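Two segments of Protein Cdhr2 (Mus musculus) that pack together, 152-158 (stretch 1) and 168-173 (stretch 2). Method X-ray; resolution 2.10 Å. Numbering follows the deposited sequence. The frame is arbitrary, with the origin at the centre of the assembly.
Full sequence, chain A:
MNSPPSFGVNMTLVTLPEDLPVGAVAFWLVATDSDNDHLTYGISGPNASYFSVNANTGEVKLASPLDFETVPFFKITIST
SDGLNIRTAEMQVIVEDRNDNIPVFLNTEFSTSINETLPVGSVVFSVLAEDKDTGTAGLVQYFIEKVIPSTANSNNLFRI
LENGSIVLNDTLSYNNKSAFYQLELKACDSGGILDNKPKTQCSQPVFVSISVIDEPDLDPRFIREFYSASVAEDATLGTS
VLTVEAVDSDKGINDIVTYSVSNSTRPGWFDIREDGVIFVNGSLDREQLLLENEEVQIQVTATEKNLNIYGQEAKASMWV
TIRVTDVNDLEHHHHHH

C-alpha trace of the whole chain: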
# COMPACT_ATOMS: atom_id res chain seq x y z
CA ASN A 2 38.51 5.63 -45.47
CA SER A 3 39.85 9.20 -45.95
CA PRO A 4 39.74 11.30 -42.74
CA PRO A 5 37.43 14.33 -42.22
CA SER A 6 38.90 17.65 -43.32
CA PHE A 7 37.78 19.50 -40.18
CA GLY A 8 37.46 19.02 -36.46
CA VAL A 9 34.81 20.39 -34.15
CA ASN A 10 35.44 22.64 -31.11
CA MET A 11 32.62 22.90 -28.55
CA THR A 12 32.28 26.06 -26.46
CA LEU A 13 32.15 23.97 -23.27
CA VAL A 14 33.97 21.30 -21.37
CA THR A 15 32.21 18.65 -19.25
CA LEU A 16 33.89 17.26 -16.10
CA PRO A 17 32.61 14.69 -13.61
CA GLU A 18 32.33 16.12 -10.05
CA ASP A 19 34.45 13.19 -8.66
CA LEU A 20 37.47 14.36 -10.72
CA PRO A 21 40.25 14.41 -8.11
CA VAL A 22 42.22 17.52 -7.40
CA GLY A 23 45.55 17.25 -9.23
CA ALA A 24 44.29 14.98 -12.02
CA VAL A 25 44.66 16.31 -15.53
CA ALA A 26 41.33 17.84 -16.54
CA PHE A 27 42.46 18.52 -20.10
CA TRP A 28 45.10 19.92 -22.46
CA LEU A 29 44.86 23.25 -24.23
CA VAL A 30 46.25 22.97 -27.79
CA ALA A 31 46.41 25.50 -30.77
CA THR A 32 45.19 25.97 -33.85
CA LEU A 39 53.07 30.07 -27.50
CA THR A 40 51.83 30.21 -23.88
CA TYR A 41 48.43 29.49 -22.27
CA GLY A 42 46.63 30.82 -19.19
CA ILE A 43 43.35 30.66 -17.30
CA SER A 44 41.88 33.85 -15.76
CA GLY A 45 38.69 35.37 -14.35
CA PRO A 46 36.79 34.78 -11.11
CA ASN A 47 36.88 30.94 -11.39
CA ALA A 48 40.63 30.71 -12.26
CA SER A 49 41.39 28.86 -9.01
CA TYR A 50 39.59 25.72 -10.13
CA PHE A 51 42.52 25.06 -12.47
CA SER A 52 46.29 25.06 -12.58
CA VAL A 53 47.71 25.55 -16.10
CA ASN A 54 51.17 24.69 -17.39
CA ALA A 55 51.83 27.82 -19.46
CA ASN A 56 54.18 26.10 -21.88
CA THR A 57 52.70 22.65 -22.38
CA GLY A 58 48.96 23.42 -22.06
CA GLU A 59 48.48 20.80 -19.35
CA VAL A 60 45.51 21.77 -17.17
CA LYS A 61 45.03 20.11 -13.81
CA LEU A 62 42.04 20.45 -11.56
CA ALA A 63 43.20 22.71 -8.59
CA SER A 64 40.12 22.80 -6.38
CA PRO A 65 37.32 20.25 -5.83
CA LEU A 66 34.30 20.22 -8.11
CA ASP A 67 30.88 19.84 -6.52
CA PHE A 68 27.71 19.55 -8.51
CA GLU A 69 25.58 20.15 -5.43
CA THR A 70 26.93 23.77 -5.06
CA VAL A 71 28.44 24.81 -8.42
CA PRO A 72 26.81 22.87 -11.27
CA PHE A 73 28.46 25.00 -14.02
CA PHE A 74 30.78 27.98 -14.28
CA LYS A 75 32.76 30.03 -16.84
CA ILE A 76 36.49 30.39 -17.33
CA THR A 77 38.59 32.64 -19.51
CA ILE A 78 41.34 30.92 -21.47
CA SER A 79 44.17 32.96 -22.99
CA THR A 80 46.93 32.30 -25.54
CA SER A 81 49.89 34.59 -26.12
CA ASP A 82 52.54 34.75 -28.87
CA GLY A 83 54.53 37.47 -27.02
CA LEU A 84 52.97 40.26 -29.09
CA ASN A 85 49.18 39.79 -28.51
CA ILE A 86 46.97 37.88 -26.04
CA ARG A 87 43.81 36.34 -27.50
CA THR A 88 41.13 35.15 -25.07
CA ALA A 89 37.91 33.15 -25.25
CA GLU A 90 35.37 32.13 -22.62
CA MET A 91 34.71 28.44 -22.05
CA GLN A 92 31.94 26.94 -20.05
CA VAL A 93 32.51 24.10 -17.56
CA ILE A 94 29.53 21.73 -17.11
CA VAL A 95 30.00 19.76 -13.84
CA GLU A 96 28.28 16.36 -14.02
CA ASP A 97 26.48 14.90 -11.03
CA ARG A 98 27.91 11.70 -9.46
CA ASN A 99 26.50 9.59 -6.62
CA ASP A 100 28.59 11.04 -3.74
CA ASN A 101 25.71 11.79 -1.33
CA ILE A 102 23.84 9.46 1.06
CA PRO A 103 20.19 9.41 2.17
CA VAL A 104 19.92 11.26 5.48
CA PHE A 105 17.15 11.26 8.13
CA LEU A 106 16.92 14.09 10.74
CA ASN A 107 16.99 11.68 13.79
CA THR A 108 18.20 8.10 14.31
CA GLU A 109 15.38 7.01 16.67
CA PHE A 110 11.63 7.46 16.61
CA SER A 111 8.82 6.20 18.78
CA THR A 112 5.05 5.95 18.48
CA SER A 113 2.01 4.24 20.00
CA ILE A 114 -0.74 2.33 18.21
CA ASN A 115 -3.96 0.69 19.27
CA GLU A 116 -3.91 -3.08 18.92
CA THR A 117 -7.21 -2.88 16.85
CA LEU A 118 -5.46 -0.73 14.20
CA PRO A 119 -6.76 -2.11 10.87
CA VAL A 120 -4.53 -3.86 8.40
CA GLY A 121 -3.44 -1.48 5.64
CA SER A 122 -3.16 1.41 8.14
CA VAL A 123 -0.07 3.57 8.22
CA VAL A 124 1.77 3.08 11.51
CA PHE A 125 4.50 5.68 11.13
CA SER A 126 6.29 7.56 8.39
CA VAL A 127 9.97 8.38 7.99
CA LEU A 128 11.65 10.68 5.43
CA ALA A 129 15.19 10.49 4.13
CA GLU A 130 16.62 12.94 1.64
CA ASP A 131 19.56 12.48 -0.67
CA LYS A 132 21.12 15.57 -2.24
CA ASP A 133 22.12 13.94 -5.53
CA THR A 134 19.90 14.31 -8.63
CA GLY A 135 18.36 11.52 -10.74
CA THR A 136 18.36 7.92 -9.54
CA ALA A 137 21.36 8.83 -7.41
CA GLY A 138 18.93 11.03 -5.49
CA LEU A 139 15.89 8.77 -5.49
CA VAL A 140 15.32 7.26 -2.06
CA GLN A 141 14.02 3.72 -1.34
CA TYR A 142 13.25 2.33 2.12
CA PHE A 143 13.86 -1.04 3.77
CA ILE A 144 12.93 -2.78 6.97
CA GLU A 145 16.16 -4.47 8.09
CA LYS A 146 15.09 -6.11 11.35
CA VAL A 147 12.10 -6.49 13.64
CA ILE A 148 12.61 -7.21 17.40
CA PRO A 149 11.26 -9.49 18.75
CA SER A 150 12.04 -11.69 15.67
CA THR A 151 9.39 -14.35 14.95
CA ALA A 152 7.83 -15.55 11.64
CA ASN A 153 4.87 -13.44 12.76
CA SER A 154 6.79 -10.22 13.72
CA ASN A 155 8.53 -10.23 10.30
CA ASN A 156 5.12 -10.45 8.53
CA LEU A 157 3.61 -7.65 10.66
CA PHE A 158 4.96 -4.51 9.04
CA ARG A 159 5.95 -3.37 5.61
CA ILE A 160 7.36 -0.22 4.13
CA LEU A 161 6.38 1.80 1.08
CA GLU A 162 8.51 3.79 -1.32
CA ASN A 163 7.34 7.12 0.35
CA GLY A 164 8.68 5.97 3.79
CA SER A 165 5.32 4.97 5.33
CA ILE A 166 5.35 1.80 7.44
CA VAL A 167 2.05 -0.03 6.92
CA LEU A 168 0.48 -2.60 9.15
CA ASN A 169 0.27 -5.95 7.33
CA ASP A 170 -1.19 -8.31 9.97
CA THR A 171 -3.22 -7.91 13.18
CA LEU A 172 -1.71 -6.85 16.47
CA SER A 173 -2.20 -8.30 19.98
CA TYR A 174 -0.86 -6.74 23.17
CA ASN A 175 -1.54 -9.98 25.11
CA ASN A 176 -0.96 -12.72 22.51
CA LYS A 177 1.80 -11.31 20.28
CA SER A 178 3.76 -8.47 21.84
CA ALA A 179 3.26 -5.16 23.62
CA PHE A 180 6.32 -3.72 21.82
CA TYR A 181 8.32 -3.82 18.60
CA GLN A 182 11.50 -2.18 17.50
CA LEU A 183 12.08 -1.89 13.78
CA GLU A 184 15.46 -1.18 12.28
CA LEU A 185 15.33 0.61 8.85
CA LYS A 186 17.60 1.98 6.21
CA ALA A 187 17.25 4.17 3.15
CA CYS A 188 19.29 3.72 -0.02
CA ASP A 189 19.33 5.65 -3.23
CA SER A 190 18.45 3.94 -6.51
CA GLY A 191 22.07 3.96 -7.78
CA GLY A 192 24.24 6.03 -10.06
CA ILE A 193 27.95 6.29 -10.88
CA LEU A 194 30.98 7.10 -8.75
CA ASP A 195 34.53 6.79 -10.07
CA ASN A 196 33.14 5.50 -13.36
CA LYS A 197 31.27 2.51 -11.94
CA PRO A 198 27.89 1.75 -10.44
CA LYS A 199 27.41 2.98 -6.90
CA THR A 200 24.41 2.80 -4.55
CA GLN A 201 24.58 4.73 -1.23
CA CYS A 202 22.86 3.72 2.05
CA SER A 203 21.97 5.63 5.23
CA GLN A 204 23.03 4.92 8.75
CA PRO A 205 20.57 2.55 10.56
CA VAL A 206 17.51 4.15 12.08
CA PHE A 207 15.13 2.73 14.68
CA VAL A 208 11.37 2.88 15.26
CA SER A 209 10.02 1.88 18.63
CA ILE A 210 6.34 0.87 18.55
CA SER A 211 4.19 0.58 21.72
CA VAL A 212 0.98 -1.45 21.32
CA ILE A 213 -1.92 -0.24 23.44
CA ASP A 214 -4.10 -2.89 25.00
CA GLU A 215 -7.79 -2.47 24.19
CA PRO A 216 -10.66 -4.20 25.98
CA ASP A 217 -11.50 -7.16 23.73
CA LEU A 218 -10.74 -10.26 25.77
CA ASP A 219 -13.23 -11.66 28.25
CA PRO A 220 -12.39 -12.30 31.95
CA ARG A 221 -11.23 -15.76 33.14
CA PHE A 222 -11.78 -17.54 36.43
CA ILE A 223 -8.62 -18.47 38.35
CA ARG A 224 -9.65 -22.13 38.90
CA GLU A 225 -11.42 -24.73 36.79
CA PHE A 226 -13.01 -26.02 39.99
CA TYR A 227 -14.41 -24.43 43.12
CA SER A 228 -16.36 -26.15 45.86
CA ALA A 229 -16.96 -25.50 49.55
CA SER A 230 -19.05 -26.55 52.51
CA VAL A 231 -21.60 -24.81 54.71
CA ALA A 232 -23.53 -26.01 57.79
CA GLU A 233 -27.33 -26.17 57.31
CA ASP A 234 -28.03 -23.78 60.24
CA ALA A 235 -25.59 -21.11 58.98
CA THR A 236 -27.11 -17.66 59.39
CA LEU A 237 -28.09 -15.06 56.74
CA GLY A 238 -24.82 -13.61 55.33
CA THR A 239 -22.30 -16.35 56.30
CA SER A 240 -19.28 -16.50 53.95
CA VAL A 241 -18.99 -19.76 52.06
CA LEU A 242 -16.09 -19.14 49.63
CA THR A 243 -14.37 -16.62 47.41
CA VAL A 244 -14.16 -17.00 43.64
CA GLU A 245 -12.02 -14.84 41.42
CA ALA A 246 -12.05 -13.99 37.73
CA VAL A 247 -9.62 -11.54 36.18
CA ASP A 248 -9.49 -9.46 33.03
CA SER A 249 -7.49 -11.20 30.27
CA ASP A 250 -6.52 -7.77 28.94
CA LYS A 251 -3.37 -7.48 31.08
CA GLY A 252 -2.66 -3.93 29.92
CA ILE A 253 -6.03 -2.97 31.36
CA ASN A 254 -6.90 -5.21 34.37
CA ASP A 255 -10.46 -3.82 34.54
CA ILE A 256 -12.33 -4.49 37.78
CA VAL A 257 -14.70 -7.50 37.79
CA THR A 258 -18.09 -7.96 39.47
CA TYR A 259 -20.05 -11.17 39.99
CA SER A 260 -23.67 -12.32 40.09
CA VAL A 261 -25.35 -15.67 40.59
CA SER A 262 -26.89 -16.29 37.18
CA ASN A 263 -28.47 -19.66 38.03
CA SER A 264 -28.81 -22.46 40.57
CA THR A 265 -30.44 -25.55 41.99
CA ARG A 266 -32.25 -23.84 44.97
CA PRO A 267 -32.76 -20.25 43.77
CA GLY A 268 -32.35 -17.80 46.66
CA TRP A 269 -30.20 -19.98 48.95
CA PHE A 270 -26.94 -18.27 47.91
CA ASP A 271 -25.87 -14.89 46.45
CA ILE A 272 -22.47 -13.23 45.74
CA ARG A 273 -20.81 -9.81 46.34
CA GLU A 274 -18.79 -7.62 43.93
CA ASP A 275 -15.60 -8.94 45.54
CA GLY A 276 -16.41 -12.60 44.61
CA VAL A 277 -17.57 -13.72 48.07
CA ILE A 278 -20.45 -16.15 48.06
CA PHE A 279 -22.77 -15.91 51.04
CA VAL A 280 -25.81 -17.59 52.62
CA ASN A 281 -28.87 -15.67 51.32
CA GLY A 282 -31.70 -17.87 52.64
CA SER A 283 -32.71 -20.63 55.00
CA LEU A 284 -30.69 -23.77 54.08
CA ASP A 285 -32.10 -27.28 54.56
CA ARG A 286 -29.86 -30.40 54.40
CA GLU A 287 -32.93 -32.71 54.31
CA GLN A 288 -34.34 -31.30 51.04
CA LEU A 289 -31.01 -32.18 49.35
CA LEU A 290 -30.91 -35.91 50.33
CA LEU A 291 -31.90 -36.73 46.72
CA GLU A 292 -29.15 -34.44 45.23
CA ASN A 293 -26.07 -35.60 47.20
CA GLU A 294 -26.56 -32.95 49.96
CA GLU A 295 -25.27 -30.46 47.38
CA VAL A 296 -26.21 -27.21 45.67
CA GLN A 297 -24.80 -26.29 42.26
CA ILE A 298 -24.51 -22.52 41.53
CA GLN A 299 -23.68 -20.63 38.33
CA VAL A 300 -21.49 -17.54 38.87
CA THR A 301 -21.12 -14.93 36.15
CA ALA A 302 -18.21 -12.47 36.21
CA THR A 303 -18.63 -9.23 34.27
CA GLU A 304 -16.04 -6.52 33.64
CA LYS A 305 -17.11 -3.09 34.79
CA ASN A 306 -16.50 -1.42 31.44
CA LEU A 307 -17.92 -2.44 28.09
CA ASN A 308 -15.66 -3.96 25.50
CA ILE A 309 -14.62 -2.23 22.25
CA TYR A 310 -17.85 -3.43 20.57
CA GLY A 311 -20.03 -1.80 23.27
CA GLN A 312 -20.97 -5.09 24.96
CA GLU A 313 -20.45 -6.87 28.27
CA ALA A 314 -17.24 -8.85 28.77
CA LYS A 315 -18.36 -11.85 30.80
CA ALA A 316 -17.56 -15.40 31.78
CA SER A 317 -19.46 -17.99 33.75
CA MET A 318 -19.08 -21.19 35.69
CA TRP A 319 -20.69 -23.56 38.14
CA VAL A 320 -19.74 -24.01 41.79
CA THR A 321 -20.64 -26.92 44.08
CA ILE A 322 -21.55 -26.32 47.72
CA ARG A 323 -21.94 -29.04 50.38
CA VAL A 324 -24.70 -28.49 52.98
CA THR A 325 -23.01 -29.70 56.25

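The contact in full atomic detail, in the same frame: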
# COMPACT_ATOMS: atom_id res chain seq x y z
N ALA A 152 8.49 -15.48 12.96
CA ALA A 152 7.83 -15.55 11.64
C ALA A 152 6.71 -14.47 11.55
O ALA A 152 6.56 -13.75 10.54
CB ALA A 152 7.25 -16.94 11.40
N ASN A 153 5.97 -14.37 12.65
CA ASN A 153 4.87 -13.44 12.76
C ASN A 153 5.29 -11.94 12.86
O ASN A 153 4.63 -11.09 12.27
CB ASN A 153 3.96 -13.87 13.92
CG ASN A 153 2.97 -12.79 14.31
OD1 ASN A 153 2.28 -12.19 13.46
ND2 ASN A 153 2.92 -12.53 15.61
N SER A 154 6.36 -11.63 13.59
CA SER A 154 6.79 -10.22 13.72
C SER A 154 7.33 -9.70 12.37
O SER A 154 7.05 -8.57 11.96
CB SER A 154 7.80 -10.04 14.87
OG SER A 154 9.06 -10.67 14.64
N ASN A 155 8.03 -10.57 11.65
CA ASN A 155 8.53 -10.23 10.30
C ASN A 155 7.47 -10.13 9.18
O ASN A 155 7.78 -9.69 8.09
CB ASN A 155 9.63 -11.23 9.91
CG ASN A 155 10.87 -11.07 10.79
OD1 ASN A 155 11.72 -10.21 10.54
ND2 ASN A 155 10.95 -11.85 11.87
N ASN A 156 6.26 -10.60 9.44
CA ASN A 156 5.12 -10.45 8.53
C ASN A 156 4.25 -9.20 8.87
O ASN A 156 3.34 -8.87 8.12
CB ASN A 156 4.20 -11.65 8.72
CG ASN A 156 3.11 -11.71 7.64
OD1 ASN A 156 3.41 -11.59 6.48
ND2 ASN A 156 1.85 -11.89 8.04
N LEU A 157 4.50 -8.61 10.02
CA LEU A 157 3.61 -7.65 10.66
C LEU A 157 3.63 -6.26 10.03
O LEU A 157 2.63 -5.55 10.08
CB LEU A 157 4.01 -7.52 12.16
CG LEU A 157 3.01 -7.02 13.18
CD1 LEU A 157 1.60 -7.55 13.03
CD2 LEU A 157 3.51 -7.37 14.57
N PHE A 158 4.76 -5.87 9.46
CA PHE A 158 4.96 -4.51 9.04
C PHE A 158 5.63 -4.51 7.71
O PHE A 158 6.40 -5.37 7.44
CB PHE A 158 5.86 -3.72 9.98
CG PHE A 158 5.36 -3.65 11.37
CD1 PHE A 158 4.28 -2.82 11.69
CD2 PHE A 158 6.03 -4.31 12.42
CE1 PHE A 158 3.85 -2.69 13.00
CE2 PHE A 158 5.56 -4.22 13.71
CZ PHE A 158 4.48 -3.39 14.00
N LEU A 168 0.85 -1.39 8.48
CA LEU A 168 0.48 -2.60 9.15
C LEU A 168 -0.06 -3.64 8.19
O LEU A 168 -1.03 -3.34 7.44
CB LEU A 168 -0.57 -2.31 10.15
CG LEU A 168 -0.91 -3.47 11.06
CD1 LEU A 168 0.20 -3.76 12.08
CD2 LEU A 168 -2.25 -3.21 11.71
N ASN A 169 0.56 -4.83 8.22
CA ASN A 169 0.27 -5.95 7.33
C ASN A 169 -0.41 -7.16 7.94
O ASN A 169 -0.82 -8.03 7.23
CB ASN A 169 1.58 -6.36 6.64
CG ASN A 169 1.38 -7.35 5.57
OD1 ASN A 169 0.77 -7.06 4.48
ND2 ASN A 169 1.87 -8.59 5.82
N ASP A 170 -0.49 -7.25 9.26
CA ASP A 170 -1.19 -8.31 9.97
C ASP A 170 -1.68 -7.70 11.28
O ASP A 170 -1.37 -6.55 11.55
CB ASP A 170 -0.15 -9.42 10.24
CG ASP A 170 -0.75 -10.79 10.52
OD1 ASP A 170 -1.96 -10.95 10.75
OD2 ASP A 170 0.03 -11.75 10.55
N THR A 171 -2.46 -8.45 12.06
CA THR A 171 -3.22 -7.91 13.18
C THR A 171 -2.34 -7.93 14.40
O THR A 171 -1.48 -8.83 14.56
CB THR A 171 -4.41 -8.80 13.53
OG1 THR A 171 -3.90 -10.13 13.65
CG2 THR A 171 -5.50 -8.82 12.44
N LEU A 172 -2.54 -6.96 15.27
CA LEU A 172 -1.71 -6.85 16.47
C LEU A 172 -2.37 -7.59 17.62
O LEU A 172 -3.55 -7.80 17.61
CB LEU A 172 -1.60 -5.35 16.87
CG LEU A 172 -1.00 -4.40 15.84
CD1 LEU A 172 -1.22 -2.92 16.09
CD2 LEU A 172 0.47 -4.66 15.73
N SER A 173 -1.60 -7.90 18.68
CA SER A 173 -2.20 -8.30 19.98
C SER A 173 -1.26 -8.02 21.13
O SER A 173 -0.21 -8.67 21.23
CB SER A 173 -2.56 -9.81 20.01
OG SER A 173 -3.14 -10.12 21.29
O HOH W 1 1.15 -10.88 4.57

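The striking feature of this contact is how much of it hangs on Asn169, whose backbone and side chain bond two successive carbonyls of the other stretch. Its backbone N donates to Leu157 O at 2.9 Å, and its side-chain ND2 donates to Asn156 O at 2.7 Å. Both bonds are nearly straight, with N-H...O angles of 169° and 170°. The CA-to-CB bond of Asn169 points toward the first stretch, and chi1 in t carries the amide out to the carbonyl of Asn156.

The two carbonyls lie at the end of a stretch in which residues 152-157 have helical phi/psi without the regular bonds of a helix; within the stretch Leu157 N reaches Ser154 O at 3.2 Å, and Asn156 N makes a weak bond to Asn153 O at 3.3 Å. The chain then extends at Phe158, which faces Leu168 as an antiparallel, non-hydrogen-bonded pair, their CA atoms 4.9 Å apart. The bond from Asn169 N to Leu157 O lies next to this pair and is consistent with its register.

Asn156 answers with its own side chain. Its CA-to-CB bond lies sideways, yet the amide end comes nearer, and ND2 donates to Asp170 OD2 at 3.1 Å. The angle of 143° makes this a more bent bond than those from Asn169. A water extends the polar network, donating to Asn156 OD1 at 3.0 Å and accepting from Asn169 ND2 at 2.7 Å, so that this one amide nitrogen serves both a carbonyl and a water. Asp170 divides its carboxylate: while OD2 receives Asn156, OD1 accepts from Thr171 N at 2.9 Å, which ties the acid to the backbone of the residue after it.

Beside this polar network lies a small apolar cluster. Leu157 starts with its CA-to-CB bond pointing away, but its side chain turns back so that CD1 comes 4.2 Å from Leu168 CD1 and 4.1 Å from Leu172 CD2. The same methyl lies 3.8 Å from Asp170 CB and 3.5 Å from Asp170 O, packing against backbone as well as side chains. Across the bridge, Leu168 CD1 approaches Phe158 CE1 at 3.9 Å, meeting the ring obliquely; the two side chains share one face of the sheet. Leu168 CD1 thus touches both Leu157 and Phe158.

The contact buries 383 Å² in all, counting both sides. Its rule is economical: one asparagine reads two neighbouring carbonyls, a second asparagine holds the acid that follows, and a buried leucine fills the space against the second stretch.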